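Local coordinates for protein glutathione S-transferase 1 (Ascaris suum, PDB 4Q5F) that conjugates reduced glutathione to a wide range of hydrophobic electrophiles and can also act as a glutathione peroxidase, at residues V165-A177 with K195-K207. Sequence-based numbering, arbitrary orientation.
Sequences VTWADLVITDSLA and KYIEHVRELPNIK
Thr173 meets Tyr196, Ile197 and Val200 at the middle of a buried helix-helix contact in the all-helical C-terminal domain of this sigma-class glutathione transferase. Helices 167-177 and 195-201 cross at -116°, and Thr173 and Ile197 lie opposite each other where the backbones come close. The threonine methyl CG2 sits over one face of the Tyr196 ring, a CH-pi contact 3.8 Å from the ring centroid. Its OG1 is tucked between the backbone N and carbonyl carbon (chi1 55°), from where it donates back to Asp169 O, one turn earlier, while also packing against Val200 CG1.

The main polar link is Tyr196 OH donating to Asp169 OD1 at 2.7 Å, with the carboxylate and ring planes 80° apart. OD1 receives it on its anti lone pair, and OD2 uses its own anti lone pair for the amide N of Thr166, at 2.8 Å. This last bond is one half of the N-capping box that opens the helix, as known in this superfamily; the same carboxylate that caps the helix is thus held through its other oxygen by the tyrosine of the neighbouring helix. Val165 CG2 and Leu170 CD2, 3.8 Å apart, span the same helix start as a hydrophobic staple; Val165 also touches Leu203 CD1, and Leu170 CD2 packs on Val200 CG1 and Ile206 CD1.

Further along, Ile197 CD1 lies against Leu176 CB. Asp174 carries a salt bridge to Arg213 through OD1, and the same oxygen meets Arg201 NH1 at 3.4 Å, a longer salt bridge at the edge of the guanidinium. A water donates to Asp174 O and OD1 and accepts a weak bond from Arg201 NH1. Bent at chi3, Arg201 lays one face of its guanidinium on Ala177, whose CB lies 3.6 Å from CZ.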
loop_
_atom_site.group_PDB
_atom_site.type_symbol
_atom_site.label_atom_id
_atom_site.label_comp_id
_atom_site.label_asym_id
_atom_site.label_seq_id
_atom_site.Cartn_x
_atom_site.Cartn_y
_atom_site.Cartn_z
ATOM N N VAL B 165 19.228 -9.224 -1.269
ATOM C CA VAL B 165 17.972 -8.943 -1.954
ATOM C C VAL B 165 16.759 -9.101 -1.033
ATOM O O VAL B 165 16.750 -9.958 -0.148
ATOM C CB VAL B 165 17.811 -9.861 -3.198
ATOM C CG1 VAL B 165 17.388 -11.277 -2.796
ATOM C CG2 VAL B 165 16.826 -9.265 -4.188
ATOM N N THR B 166 15.749 -8.262 -1.247
ATOM C CA THR B 166 14.477 -8.365 -0.534
ATOM C C THR B 166 13.331 -8.456 -1.541
ATOM O O THR B 166 13.543 -8.305 -2.744
ATOM C CB THR B 166 14.238 -7.158 0.395
ATOM O OG1 THR B 166 14.122 -5.960 -0.384
ATOM C CG2 THR B 166 15.379 -7.011 1.394
ATOM N N TRP B 167 12.120 -8.698 -1.052
ATOM C CA TRP B 167 10.973 -8.869 -1.938
ATOM C C TRP B 167 10.632 -7.577 -2.674
ATOM O O TRP B 167 10.129 -7.613 -3.795
ATOM C CB TRP B 167 9.751 -9.376 -1.166
ATOM C CG TRP B 167 9.253 -8.447 -0.095
ATOM C CD1 TRP B 167 9.562 -8.488 1.234
ATOM C CD2 TRP B 167 8.345 -7.349 -0.259
ATOM N NE1 TRP B 167 8.907 -7.484 1.905
ATOM C CE2 TRP B 167 8.153 -6.772 1.010
ATOM C CE3 TRP B 167 7.678 -6.801 -1.358
ATOM C CZ2 TRP B 167 7.324 -5.670 1.213
ATOM C CZ3 TRP B 167 6.855 -5.708 -1.154
ATOM C CH2 TRP B 167 6.684 -5.155 0.120
ATOM N N ALA B 168 10.911 -6.439 -2.047
ATOM C CA ALA B 168 10.671 -5.149 -2.681
ATOM C C ALA B 168 11.573 -4.991 -3.897
ATOM O O ALA B 168 11.154 -4.462 -4.926
ATOM C CB ALA B 168 10.906 -4.017 -1.695
ATOM N N ASP B 169 12.811 -5.460 -3.776
ATOM C CA ASP B 169 13.759 -5.403 -4.883
ATOM C C ASP B 169 13.249 -6.197 -6.080
ATOM O O ASP B 169 13.308 -5.732 -7.218
ATOM C CB ASP B 169 15.121 -5.948 -4.450
ATOM C CG ASP B 169 15.768 -5.113 -3.360
ATOM O OD1 ASP B 169 15.830 -3.874 -3.513
ATOM O OD2 ASP B 169 16.213 -5.697 -2.348
ATOM N N LEU B 170 12.746 -7.399 -5.814
ATOM C CA LEU B 170 12.286 -8.293 -6.870
ATOM C C LEU B 170 11.109 -7.709 -7.650
ATOM O O LEU B 170 11.080 -7.756 -8.879
ATOM C CB LEU B 170 11.888 -9.646 -6.277
ATOM C CG LEU B 170 12.987 -10.404 -5.524
ATOM C CD1 LEU B 170 12.421 -11.656 -4.874
ATOM C CD2 LEU B 170 14.139 -10.757 -6.453
ATOM N N VAL B 171 10.136 -7.162 -6.928
ATOM C CA VAL B 171 8.922 -6.646 -7.551
ATOM C C VAL B 171 9.181 -5.328 -8.273
ATOM O O VAL B 171 8.695 -5.114 -9.384
ATOM C CB VAL B 171 7.799 -6.445 -6.511
ATOM C CG1 VAL B 171 6.541 -5.877 -7.166
ATOM C CG2 VAL B 171 7.481 -7.760 -5.818
ATOM N N ILE B 172 9.939 -4.444 -7.630
ATOM C CA ILE B 172 10.227 -3.128 -8.189
ATOM C C ILE B 172 10.962 -3.245 -9.521
ATOM O O ILE B 172 10.524 -2.693 -10.529
ATOM C CB ILE B 172 11.057 -2.272 -7.200
ATOM C CG1 ILE B 172 10.176 -1.822 -6.034
ATOM C CG2 ILE B 172 11.655 -1.040 -7.891
ATOM C CD1 ILE B 172 10.938 -1.211 -4.874
ATOM N N THR B 173 12.076 -3.968 -9.518
ATOM C CA THR B 173 12.924 -4.071 -10.699
ATOM C C THR B 173 12.214 -4.740 -11.875
ATOM O O THR B 173 12.449 -4.385 -13.030
ATOM C CB THR B 173 14.214 -4.845 -10.392
ATOM O OG1 THR B 173 13.887 -6.122 -9.831
ATOM C CG2 THR B 173 15.076 -4.063 -9.415
ATOM N N ASP B 174 11.349 -5.707 -11.589
ATOM C CA ASP B 174 10.605 -6.382 -12.646
ATOM C C ASP B 174 9.624 -5.417 -13.295
ATOM O O ASP B 174 9.506 -5.366 -14.520
ATOM C CB ASP B 174 9.850 -7.594 -12.100
ATOM C CG ASP B 174 9.122 -8.364 -13.186
ATOM O OD1 ASP B 174 9.795 -9.070 -13.968
ATOM O OD2 ASP B 174 7.880 -8.266 -13.256
ATOM N N SER B 175 8.922 -4.650 -12.465
ATOM C CA SER B 175 7.928 -3.701 -12.949
ATOM C C SER B 175 8.592 -2.586 -13.752
ATOM O O SER B 175 8.133 -2.241 -14.840
ATOM C CB SER B 175 7.141 -3.107 -11.781
ATOM O OG SER B 175 6.669 -4.124 -10.917
ATOM N N LEU B 176 9.669 -2.025 -13.207
ATOM C CA LEU B 176 10.423 -0.983 -13.897
ATOM C C LEU B 176 10.932 -1.493 -15.239
ATOM O O LEU B 176 10.862 -0.789 -16.247
ATOM C CB LEU B 176 11.605 -0.519 -13.044
ATOM C CG LEU B 176 11.292 0.260 -11.765
ATOM C CD1 LEU B 176 12.583 0.630 -11.050
ATOM C CD2 LEU B 176 10.471 1.504 -12.061
ATOM N N ALA B 177 11.443 -2.720 -15.243
ATOM C CA ALA B 177 11.952 -3.341 -16.460
ATOM C C ALA B 177 10.864 -3.420 -17.523
ATOM O O ALA B 177 11.110 -3.147 -18.697
ATOM C CB ALA B 177 12.488 -4.729 -16.152
ATOM N N LYS B 195 21.650 -0.119 -13.325
ATOM C CA LYS B 195 22.530 -1.139 -12.766
ATOM C C LYS B 195 21.761 -1.999 -11.770
ATOM O O LYS B 195 21.846 -3.227 -11.789
ATOM C CB LYS B 195 23.726 -0.495 -12.060
ATOM C CG LYS B 195 24.757 0.121 -12.991
ATOM C CD LYS B 195 26.067 0.413 -12.261
ATOM C CE LYS B 195 26.051 1.786 -11.609
ATOM N NZ LYS B 195 27.213 2.038 -10.708
ATOM N N TYR B 196 21.021 -1.325 -10.896
ATOM C CA TYR B 196 20.202 -1.966 -9.871
ATOM C C TYR B 196 19.254 -3.002 -10.472
ATOM O O TYR B 196 19.105 -4.103 -9.940
ATOM C CB TYR B 196 19.426 -0.880 -9.127
ATOM C CG TYR B 196 18.295 -1.349 -8.241
ATOM C CD1 TYR B 196 18.517 -2.246 -7.204
ATOM C CD2 TYR B 196 17.008 -0.857 -8.418
ATOM C CE1 TYR B 196 17.481 -2.657 -6.386
ATOM C CE2 TYR B 196 15.971 -1.261 -7.607
ATOM C CZ TYR B 196 16.212 -2.159 -6.592
ATOM O OH TYR B 196 15.177 -2.557 -5.783
ATOM N N ILE B 197 18.627 -2.647 -11.587
ATOM C CA ILE B 197 17.725 -3.556 -12.286
ATOM C C ILE B 197 18.508 -4.683 -12.957
ATOM O O ILE B 197 18.060 -5.827 -12.975
ATOM C CB ILE B 197 16.880 -2.799 -13.335
ATOM C CG1 ILE B 197 15.959 -1.798 -12.635
ATOM C CG2 ILE B 197 16.042 -3.762 -14.173
ATOM C CD1 ILE B 197 15.369 -0.754 -13.557
ATOM N N GLU B 198 19.674 -4.355 -13.505
ATOM C CA GLU B 198 20.523 -5.352 -14.149
ATOM C C GLU B 198 20.979 -6.390 -13.129
ATOM O O GLU B 198 20.975 -7.590 -13.400
ATOM C CB GLU B 198 21.747 -4.682 -14.776
ATOM C CG GLU B 198 22.564 -5.595 -15.678
ATOM C CD GLU B 198 23.939 -5.030 -15.989
ATOM O OE1 GLU B 198 24.804 -5.035 -15.085
ATOM O OE2 GLU B 198 24.156 -4.574 -17.132
ATOM N N HIS B 199 21.367 -5.911 -11.949
ATOM C CA HIS B 199 21.885 -6.770 -10.891
ATOM C C HIS B 199 20.853 -7.797 -10.426
ATOM O O HIS B 199 21.088 -9.002 -10.509
ATOM C CB HIS B 199 22.335 -5.916 -9.702
ATOM C CG HIS B 199 22.928 -6.705 -8.574
ATOM N ND1 HIS B 199 24.238 -6.569 -8.181
ATOM C CD2 HIS B 199 22.379 -7.637 -7.755
ATOM C CE1 HIS B 199 24.479 -7.385 -7.166
ATOM N NE2 HIS B 199 23.369 -8.042 -6.891
ATOM N N VAL B 200 19.720 -7.309 -9.927
ATOM C CA VAL B 200 18.675 -8.167 -9.373
ATOM C C VAL B 200 18.251 -9.243 -10.369
ATOM O O VAL B 200 18.054 -10.399 -10.000
ATOM C CB VAL B 200 17.435 -7.333 -8.961
ATOM C CG1 VAL B 200 16.286 -8.236 -8.460
ATOM C CG2 VAL B 200 17.828 -6.284 -7.915
ATOM N N ARG B 201 18.123 -8.862 -11.634
ATOM C CA ARG B 201 17.637 -9.779 -12.656
ATOM C C ARG B 201 18.736 -10.709 -13.165
ATOM O O ARG B 201 18.468 -11.633 -13.936
ATOM C CB ARG B 201 17.000 -8.992 -13.801
ATOM C CG ARG B 201 15.656 -8.390 -13.413
ATOM C CD ARG B 201 15.278 -7.198 -14.270
ATOM N NE ARG B 201 14.987 -7.567 -15.652
ATOM C CZ ARG B 201 13.839 -8.096 -16.061
ATOM N NH1 ARG B 201 12.863 -8.341 -15.194
ATOM N NH2 ARG B 201 13.667 -8.393 -17.342
ATOM N N GLU B 202 19.968 -10.468 -12.726
ATOM C CA GLU B 202 21.079 -11.369 -13.016
ATOM C C GLU B 202 21.284 -12.373 -11.883
ATOM O O GLU B 202 22.136 -13.256 -11.979
ATOM C CB GLU B 202 22.366 -10.582 -13.274
ATOM C CG GLU B 202 22.470 -10.042 -14.693
ATOM C CD GLU B 202 23.715 -9.208 -14.917
ATOM O OE1 GLU B 202 24.495 -9.028 -13.956
ATOM O OE2 GLU B 202 23.916 -8.733 -16.055
ATOM N N LEU B 203 20.506 -12.235 -10.811
ATOM C CA LEU B 203 20.494 -13.243 -9.755
ATOM C C LEU B 203 20.099 -14.583 -10.376
ATOM O O LEU B 203 19.135 -14.639 -11.140
ATOM C CB LEU B 203 19.512 -12.862 -8.647
ATOM C CG LEU B 203 19.922 -11.709 -7.727
ATOM C CD1 LEU B 203 18.748 -11.267 -6.867
ATOM C CD2 LEU B 203 21.099 -12.111 -6.849
ATOM N N PRO B 204 20.839 -15.664 -10.056
ATOM C CA PRO B 204 20.664 -16.961 -10.728
ATOM C C PRO B 204 19.220 -17.458 -10.833
ATOM O O PRO B 204 18.798 -17.855 -11.920
ATOM C CB PRO B 204 21.485 -17.915 -9.857
ATOM C CG PRO B 204 22.542 -17.062 -9.278
ATOM C CD PRO B 204 21.906 -15.726 -9.037
ATOM N N ASN B 205 18.479 -17.443 -9.729
ATOM C CA ASN B 205 17.109 -17.953 -9.734
ATOM C C ASN B 205 16.163 -17.048 -10.518
ATOM O O ASN B 205 15.247 -17.526 -11.188
ATOM C CB ASN B 205 16.595 -18.131 -8.306
ATOM C CG ASN B 205 17.288 -19.261 -7.570
ATOM O OD1 ASN B 205 17.815 -20.186 -8.186
ATOM N ND2 ASN B 205 17.285 -19.194 -6.243
ATOM N N ILE B 206 16.385 -15.742 -10.426
ATOM C CA ILE B 206 15.594 -14.779 -11.178
ATOM C C ILE B 206 15.946 -14.880 -12.654
ATOM O O ILE B 206 15.067 -14.889 -13.515
ATOM C CB ILE B 206 15.855 -13.338 -10.695
ATOM C CG1 ILE B 206 15.565 -13.218 -9.196
ATOM C CG2 ILE B 206 15.017 -12.337 -11.489
ATOM C CD1 ILE B 206 14.160 -13.635 -8.793
ATOM N N LYS B 207 17.242 -14.950 -12.934
ATOM C CA LYS B 207 17.734 -15.055 -14.300
ATOM C C LYS B 207 17.141 -16.284 -14.973
ATOM O O LYS B 207 16.750 -16.243 -16.139
ATOM C CB LYS B 207 19.258 -15.146 -14.300
ATOM C CG LYS B 207 19.885 -14.963 -15.668
ATOM C CD LYS B 207 21.401 -15.030 -15.589
HETATM O O HOH W 1 10.166 -7.758 -16.424
#